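Local coordinates for transcriptional regulator, LYSR family (Neisseria meningitidis, PDB 4AB5), which probably regulates transcription of methionine biosynthesis genes as a MetR-like, LysR-family DNA-binding protein, of which this chain is the regulatory domain, at residues Ala93-Asn96 with Glu101-Ile104; Val113-Leu118 with Pro132-Ser137. All coordinates share one frame; numbering follows the deposited sequence.

Contact 1: Ala93-Asn96 with Glu101-Ile104; sequences AAKN and EDFI
Lys95 and Asp102 reach for each other from opposite directions and form a salt bridge between two surface loops; the CA atoms of Lys95 and Asp102, the nearest across the two segments, are 9.4 Å apart. The ammonium group sits in the mouth of the carboxylate: Lys95 NZ donates to Asp102 OD2 at 2.8 Å, on the syn lone pair, and makes a weak second hydrogen bond to Asp102 OD1 at 2.9 Å. A lysine suits a gap of this width, because its long chain can bend to bring the charge to its partner. Here the bend at chi3 (89°) turns Lys95 CE, which lies 3.4 Å from Asp102 OD2, and with it the NZ end toward the carboxylate. Asp102 OD2 is gripped twice, since the backbone N of Thr99 also donates to it; this second bond probably helps to fix the short aspartate side chain for the lysine. The charge next door is satisfied separately, Glu101 OE2 pairing with Lys128 NZ, while Ala93 O accepts from Arg173 NH2. The Lys95-Asp102 bridge, with the Thr99 bond beside it, thus spans strand 97-98 and joins the loops before and after it, at the surface of the LysR substrate-binding domain, which has the periplasmic-binding-protein type of fold.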
ATOM      1  N   ALA B  93      19.720  -0.266 -18.349  1.00 39.48           N
ATOM      2  CA  ALA B  93      20.445   0.777 -17.621  1.00 40.27           C
ATOM      3  C   ALA B  93      21.493   1.424 -18.540  1.00 48.71           C
ATOM      4  O   ALA B  93      21.904   2.557 -18.295  1.00 50.89           O
ATOM      5  CB  ALA B  93      21.106   0.200 -16.377  1.00 40.03           C
ATOM      6  N   ALA B  94      21.881   0.720 -19.620  1.00 45.77           N
ATOM      7  CA  ALA B  94      22.826   1.188 -20.632  1.00 47.25           C
ATOM      8  C   ALA B  94      22.239   2.302 -21.516  1.00 52.44           C
ATOM      9  O   ALA B  94      23.000   3.071 -22.102  1.00 54.06           O
ATOM     10  CB  ALA B  94      23.273   0.022 -21.498  1.00 48.20           C
ATOM     11  N   LYS B  95      20.896   2.369 -21.629  1.00 47.53           N
ATOM     12  CA  LYS B  95      20.190   3.379 -22.415  1.00 47.94           C
ATOM     13  C   LYS B  95      19.749   4.523 -21.508  1.00 52.57           C
ATOM     14  O   LYS B  95      19.122   4.276 -20.477  1.00 51.48           O
ATOM     15  CB  LYS B  95      18.957   2.777 -23.111  1.00 49.81           C
ATOM     16  CG  LYS B  95      19.267   1.778 -24.216  1.00 59.65           C
ATOM     17  CD  LYS B  95      18.058   1.512 -25.123  1.00 70.31           C
ATOM     18  CE  LYS B  95      17.985   2.467 -26.293  1.00 82.32           C
ATOM     19  NZ  LYS B  95      16.925   2.092 -27.263  1.00 86.85           N
ATOM     20  N   ASN B  96      20.062   5.772 -21.892  1.00 50.51           N
ATOM     21  CA  ASN B  96      19.650   6.965 -21.138  1.00 50.55           C
ATOM     22  C   ASN B  96      18.156   7.216 -21.317  1.00 53.34           C
ATOM     23  O   ASN B  96      17.481   7.622 -20.374  1.00 53.53           O
ATOM     24  CB  ASN B  96      20.441   8.203 -21.578  1.00 54.57           C
ATOM     25  CG  ASN B  96      21.776   8.419 -20.884  1.00 84.16           C
ATOM     26  OD1 ASN B  96      22.592   9.234 -21.325  1.00 84.93           O
ATOM     27  ND2 ASN B  96      22.028   7.738 -19.772  1.00 71.55           N
ATOM     28  N   GLU B 101       9.610   0.747 -28.078  1.00 42.40           N
ATOM     29  CA  GLU B 101      10.153  -0.535 -28.548  1.00 41.63           C
ATOM     30  C   GLU B 101      11.058  -1.250 -27.524  1.00 43.85           C
ATOM     31  O   GLU B 101      11.201  -2.471 -27.601  1.00 43.10           O
ATOM     32  CB  GLU B 101      10.905  -0.343 -29.878  1.00 44.14           C
ATOM     33  CG  GLU B 101      10.010  -0.081 -31.088  1.00 53.23           C
ATOM     34  CD  GLU B 101       9.390   1.298 -31.252  1.00 75.60           C
ATOM     35  OE1 GLU B 101       9.790   2.237 -30.522  1.00 72.58           O
ATOM     36  OE2 GLU B 101       8.497   1.438 -32.121  1.00 69.87           O
ATOM     37  N   ASP B 102      11.663  -0.504 -26.568  1.00 39.54           N
ATOM     38  CA  ASP B 102      12.533  -1.066 -25.520  1.00 37.64           C
ATOM     39  C   ASP B 102      11.757  -1.880 -24.471  1.00 41.35           C
ATOM     40  O   ASP B 102      12.359  -2.667 -23.738  1.00 40.29           O
ATOM     41  CB  ASP B 102      13.400   0.021 -24.856  1.00 38.76           C
ATOM     42  CG  ASP B 102      14.442   0.655 -25.761  1.00 51.75           C
ATOM     43  OD1 ASP B 102      15.051  -0.074 -26.574  1.00 56.37           O
ATOM     44  OD2 ASP B 102      14.682   1.869 -25.626  1.00 54.44           O
ATOM     45  N   PHE B 103      10.426  -1.701 -24.429  1.00 38.64           N
ATOM     46  CA  PHE B 103       9.494  -2.383 -23.538  1.00 37.73           C
ATOM     47  C   PHE B 103       9.027  -3.738 -24.104  1.00 42.83           C
ATOM     48  O   PHE B 103       8.543  -4.561 -23.331  1.00 42.11           O
ATOM     49  CB  PHE B 103       8.274  -1.482 -23.266  1.00 39.84           C
ATOM     50  CG  PHE B 103       8.570  -0.203 -22.514  1.00 41.07           C
ATOM     51  CD1 PHE B 103       8.954   0.949 -23.193  1.00 43.17           C
ATOM     52  CD2 PHE B 103       8.454  -0.148 -21.126  1.00 42.58           C
ATOM     53  CE1 PHE B 103       9.235   2.127 -22.496  1.00 45.27           C
ATOM     54  CE2 PHE B 103       8.738   1.030 -20.430  1.00 42.50           C
ATOM     55  CZ  PHE B 103       9.123   2.158 -21.119  1.00 42.41           C
ATOM     56  N   ILE B 104       9.175  -3.971 -25.435  1.00 41.56           N
ATOM     57  CA  ILE B 104       8.744  -5.185 -26.149  1.00 42.32           C
ATOM     58  C   ILE B 104       9.034  -6.538 -25.455  1.00 48.19           C
ATOM     59  O   ILE B 104       8.104  -7.302 -25.200  1.00 48.90           O
ATOM     60  CB  ILE B 104       9.065  -5.160 -27.680  1.00 46.15           C
ATOM     61  CG1 ILE B 104       8.181  -4.127 -28.407  1.00 47.36           C
ATOM     62  CG2 ILE B 104       8.910  -6.559 -28.333  1.00 45.67           C
ATOM     63  CD1 ILE B 104       8.603  -3.754 -29.814  1.00 52.49           C
TER

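Contact 2: Val113-Leu118 with Pro132-Ser137; sequences VPDEML and PPRRHS
Asp115 and Arg134 have the closest CA atoms across the two segments, yet these lie 10.8 Å apart, so side chains alone must span the gap. Residues 115-117 form a 3-10 turn, in which Met117 N (a selenomethionine) bonds to Pro114 O at 3.1 Å and Leu118 N to Asp115 O at 3.0 Å; Leu118 occupies the N-cap position just before helix 119-125. The other segment runs extended through strand 134-136, which pairs in parallel with strand 108-110. Arginine has the length to bridge this distance. The Arg134 chain bends at chi2 (-73°) and chi3, and its guanidinium meets the Asp115 carboxylate almost coplanar, the planes only 11° apart. Both carboxylate oxygens face a single nitrogen: Asp115 OD2 forms the salt bridge with Arg134 NH2 at 2.6 Å, and Asp115 OD1 accepts from Arg134 NH2 at 3.1 Å through its syn lone pair. Arg134 NH1 donates to Pro132 O at 2.6 Å, in the carbonyl plane, so the guanidinium is held at two nitrogens and its rotation restrained. Pro121 packs against both charged side chains. The bridge ties the turn leading into helix 119-125 to the second strand of a beta-alpha-beta crossover, whose parallel strands are 108-110 and 134-136.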
ATOM      1  N   VAL B 113      -4.656  -2.862 -12.217  1.00 42.77           N
ATOM      2  CA  VAL B 113      -5.663  -1.960 -12.740  1.00 43.78           C
ATOM      3  C   VAL B 113      -5.662  -2.016 -14.294  1.00 50.04           C
ATOM      4  O   VAL B 113      -4.654  -2.449 -14.867  1.00 49.46           O
ATOM      5  CB  VAL B 113      -5.331  -0.567 -12.122  1.00 46.68           C
ATOM      6  CG1 VAL B 113      -4.647   0.380 -13.097  1.00 46.37           C
ATOM      7  CG2 VAL B 113      -6.542   0.062 -11.461  1.00 47.31           C
ATOM      8  N   PRO B 114      -6.764  -1.664 -15.010  1.00 48.25           N
ATOM      9  CA  PRO B 114      -6.707  -1.718 -16.482  1.00 49.01           C
ATOM     10  C   PRO B 114      -5.789  -0.643 -17.058  1.00 52.68           C
ATOM     11  O   PRO B 114      -5.555   0.384 -16.419  1.00 50.72           O
ATOM     12  CB  PRO B 114      -8.168  -1.532 -16.924  1.00 52.03           C
ATOM     13  CG  PRO B 114      -8.978  -1.440 -15.689  1.00 56.03           C
ATOM     14  CD  PRO B 114      -8.064  -1.136 -14.550  1.00 50.43           C
ATOM     15  N   ASP B 115      -5.256  -0.900 -18.262  1.00 51.04           N
ATOM     16  CA  ASP B 115      -4.335  -0.043 -19.012  1.00 51.22           C
ATOM     17  C   ASP B 115      -4.755   1.415 -19.178  1.00 57.61           C
ATOM     18  O   ASP B 115      -3.886   2.279 -19.286  1.00 56.42           O
ATOM     19  CB  ASP B 115      -4.000  -0.685 -20.360  1.00 53.63           C
ATOM     20  CG  ASP B 115      -2.852  -1.675 -20.313  1.00 60.06           C
ATOM     21  OD1 ASP B 115      -2.353  -1.965 -19.197  1.00 59.10           O
ATOM     22  OD2 ASP B 115      -2.425  -2.130 -21.386  1.00 65.54           O
ATOM     23  N   GLU B 116      -6.076   1.692 -19.131  1.00 57.55           N
ATOM     24  CA  GLU B 116      -6.692   3.029 -19.233  1.00 58.92           C
ATOM     25  C   GLU B 116      -6.229   3.925 -18.095  1.00 64.80           C
ATOM     26  O   GLU B 116      -6.014   5.112 -18.307  1.00 65.43           O
ATOM     27  CB  GLU B 116      -8.233   2.936 -19.217  1.00 60.92           C
ATOM     28  CG  GLU B 116      -8.843   2.244 -20.418  1.00 69.41           C
ATOM     29  CD  GLU B 116      -8.467   0.786 -20.584  1.00 87.75           C
ATOM     30  OE1 GLU B 116      -8.946  -0.043 -19.779  1.00 80.52           O
ATOM     31  OE2 GLU B 116      -7.647   0.480 -21.481  1.00 81.32           O
HETATM   32  N   MSE B 117      -6.065   3.356 -16.896  1.00 62.37           N
HETATM   33  CA  MSE B 117      -5.601   4.094 -15.727  1.00 62.45           C
HETATM   34  C   MSE B 117      -4.083   4.217 -15.668  1.00 61.04           C
HETATM   35  O   MSE B 117      -3.573   4.911 -14.792  1.00 60.59           O
HETATM   36  CB  MSE B 117      -6.120   3.450 -14.446  1.00 65.77           C
HETATM   37  CG  MSE B 117      -7.416   4.043 -13.966  1.00 76.13           C
HETATM   38 SE   MSE B 117      -8.693   2.633 -13.639  1.00 87.54          SE
HETATM   39  CE  MSE B 117      -9.931   2.991 -15.160  1.00 86.02           C
ATOM     40  N   LEU B 118      -3.357   3.554 -16.577  1.00 53.37           N
ATOM     41  CA  LEU B 118      -1.899   3.635 -16.566  1.00 50.34           C
ATOM     42  C   LEU B 118      -1.370   4.508 -17.704  1.00 51.85           C
ATOM     43  O   LEU B 118      -1.602   4.195 -18.864  1.00 52.09           O
ATOM     44  CB  LEU B 118      -1.249   2.233 -16.571  1.00 49.08           C
ATOM     45  CG  LEU B 118      -1.704   1.241 -15.504  1.00 51.58           C
ATOM     46  CD1 LEU B 118      -1.349  -0.170 -15.899  1.00 51.23           C
ATOM     47  CD2 LEU B 118      -1.135   1.586 -14.148  1.00 51.26           C
ATOM     48  N   PRO B 132       3.480  -5.581 -23.501  1.00 41.15           N
ATOM     49  CA  PRO B 132       4.479  -6.482 -22.900  1.00 40.90           C
ATOM     50  C   PRO B 132       3.916  -7.425 -21.823  1.00 44.37           C
ATOM     51  O   PRO B 132       2.825  -7.147 -21.316  1.00 44.35           O
ATOM     52  CB  PRO B 132       5.500  -5.506 -22.295  1.00 41.81           C
ATOM     53  CG  PRO B 132       4.731  -4.288 -22.007  1.00 45.96           C
ATOM     54  CD  PRO B 132       3.721  -4.176 -23.105  1.00 42.71           C
ATOM     55  N   PRO B 133       4.631  -8.527 -21.439  1.00 39.54           N
ATOM     56  CA  PRO B 133       4.130  -9.387 -20.341  1.00 38.36           C
ATOM     57  C   PRO B 133       4.011  -8.569 -19.057  1.00 39.03           C
ATOM     58  O   PRO B 133       4.817  -7.672 -18.820  1.00 36.60           O
ATOM     59  CB  PRO B 133       5.211 -10.468 -20.192  1.00 39.62           C
ATOM     60  CG  PRO B 133       5.999 -10.404 -21.438  1.00 44.95           C
ATOM     61  CD  PRO B 133       5.941  -9.000 -21.924  1.00 40.91           C
ATOM     62  N   ARG B 134       2.965  -8.831 -18.275  1.00 35.78           N
ATOM     63  CA  ARG B 134       2.684  -8.060 -17.080  1.00 34.62           C
ATOM     64  C   ARG B 134       2.831  -8.855 -15.813  1.00 39.55           C
ATOM     65  O   ARG B 134       2.647 -10.072 -15.799  1.00 39.07           O
ATOM     66  CB  ARG B 134       1.285  -7.411 -17.155  1.00 31.90           C
ATOM     67  CG  ARG B 134       0.955  -6.703 -18.467  1.00 30.20           C
ATOM     68  CD  ARG B 134       1.684  -5.386 -18.642  1.00 37.81           C
ATOM     69  NE  ARG B 134       0.818  -4.365 -19.242  1.00 51.48           N
ATOM     70  CZ  ARG B 134       0.637  -4.225 -20.546  1.00 71.00           C
ATOM     71  NH1 ARG B 134       1.241  -5.039 -21.397  1.00 70.43           N
ATOM     72  NH2 ARG B 134      -0.154  -3.276 -21.012  1.00 58.83           N
ATOM     73  N   ARG B 135       3.151  -8.128 -14.743  1.00 36.44           N
ATOM     74  CA  ARG B 135       3.313  -8.570 -13.363  1.00 35.35           C
ATOM     75  C   ARG B 135       2.603  -7.473 -12.549  1.00 36.38           C
ATOM     76  O   ARG B 135       2.692  -6.301 -12.923  1.00 34.38           O
ATOM     77  CB  ARG B 135       4.806  -8.660 -13.029  1.00 37.36           C
ATOM     78  CG  ARG B 135       5.129  -9.322 -11.698  1.00 52.09           C
ATOM     79  CD  ARG B 135       5.352 -10.815 -11.815  1.00 58.75           C
ATOM     80  NE  ARG B 135       5.398 -11.428 -10.484  1.00 58.90           N
ATOM     81  CZ  ARG B 135       6.501 -11.860  -9.883  1.00 62.44           C
ATOM     82  NH1 ARG B 135       7.674 -11.801 -10.505  1.00 40.99           N
ATOM     83  NH2 ARG B 135       6.436 -12.386  -8.669  1.00 47.83           N
ATOM     84  N   HIS B 136       1.832  -7.847 -11.511  1.00 33.21           N
ATOM     85  CA  HIS B 136       1.043  -6.870 -10.740  1.00 33.24           C
ATOM     86  C   HIS B 136       1.302  -6.872  -9.253  1.00 36.81           C
ATOM     87  O   HIS B 136       1.581  -7.915  -8.661  1.00 38.09           O
ATOM     88  CB  HIS B 136      -0.468  -7.054 -10.967  1.00 34.63           C
ATOM     89  CG  HIS B 136      -0.878  -7.119 -12.399  1.00 38.77           C
ATOM     90  ND1 HIS B 136      -0.875  -5.995 -13.197  1.00 41.00           N
ATOM     91  CD2 HIS B 136      -1.328  -8.172 -13.122  1.00 40.86           C
ATOM     92  CE1 HIS B 136      -1.322  -6.393 -14.375  1.00 41.16           C
ATOM     93  NE2 HIS B 136      -1.592  -7.700 -14.380  1.00 41.69           N
ATOM     94  N   SER B 137       1.142  -5.697  -8.641  1.00 31.65           N
ATOM     95  CA  SER B 137       1.269  -5.497  -7.201  1.00 30.63           C
ATOM     96  C   SER B 137       0.486  -4.259  -6.775  1.00 32.26           C
ATOM     97  O   SER B 137       0.540  -3.228  -7.444  1.00 30.36           O
ATOM     98  CB  SER B 137       2.735  -5.364  -6.789  1.00 33.51           C
ATOM     99  OG  SER B 137       2.855  -5.279  -5.380  1.00 40.85           O
TER

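How the contacts relate
Contact 1 closes before contact 2 opens along the chain, and their centres lie about 19 Å apart within the same substrate-binding domain. Contact 1 is the more peripheral, its centre about 23 Å from the centre of the chain against about 14 Å for contact 2. Strand 108-110 follows residues 101-104 and leads into residues 113-118, while helix 119-125 touches side chains of both contacts. They also meet directly where the Phe103 backbone oxygen packs 3.4 Å from CB of Pro132. Within segment 132-137, Arg135 forms a salt bridge with Asp40 of the second subunit, placing strand 134-136 at the dimer interface, whereas contact 1 touches no other chain of the assembly.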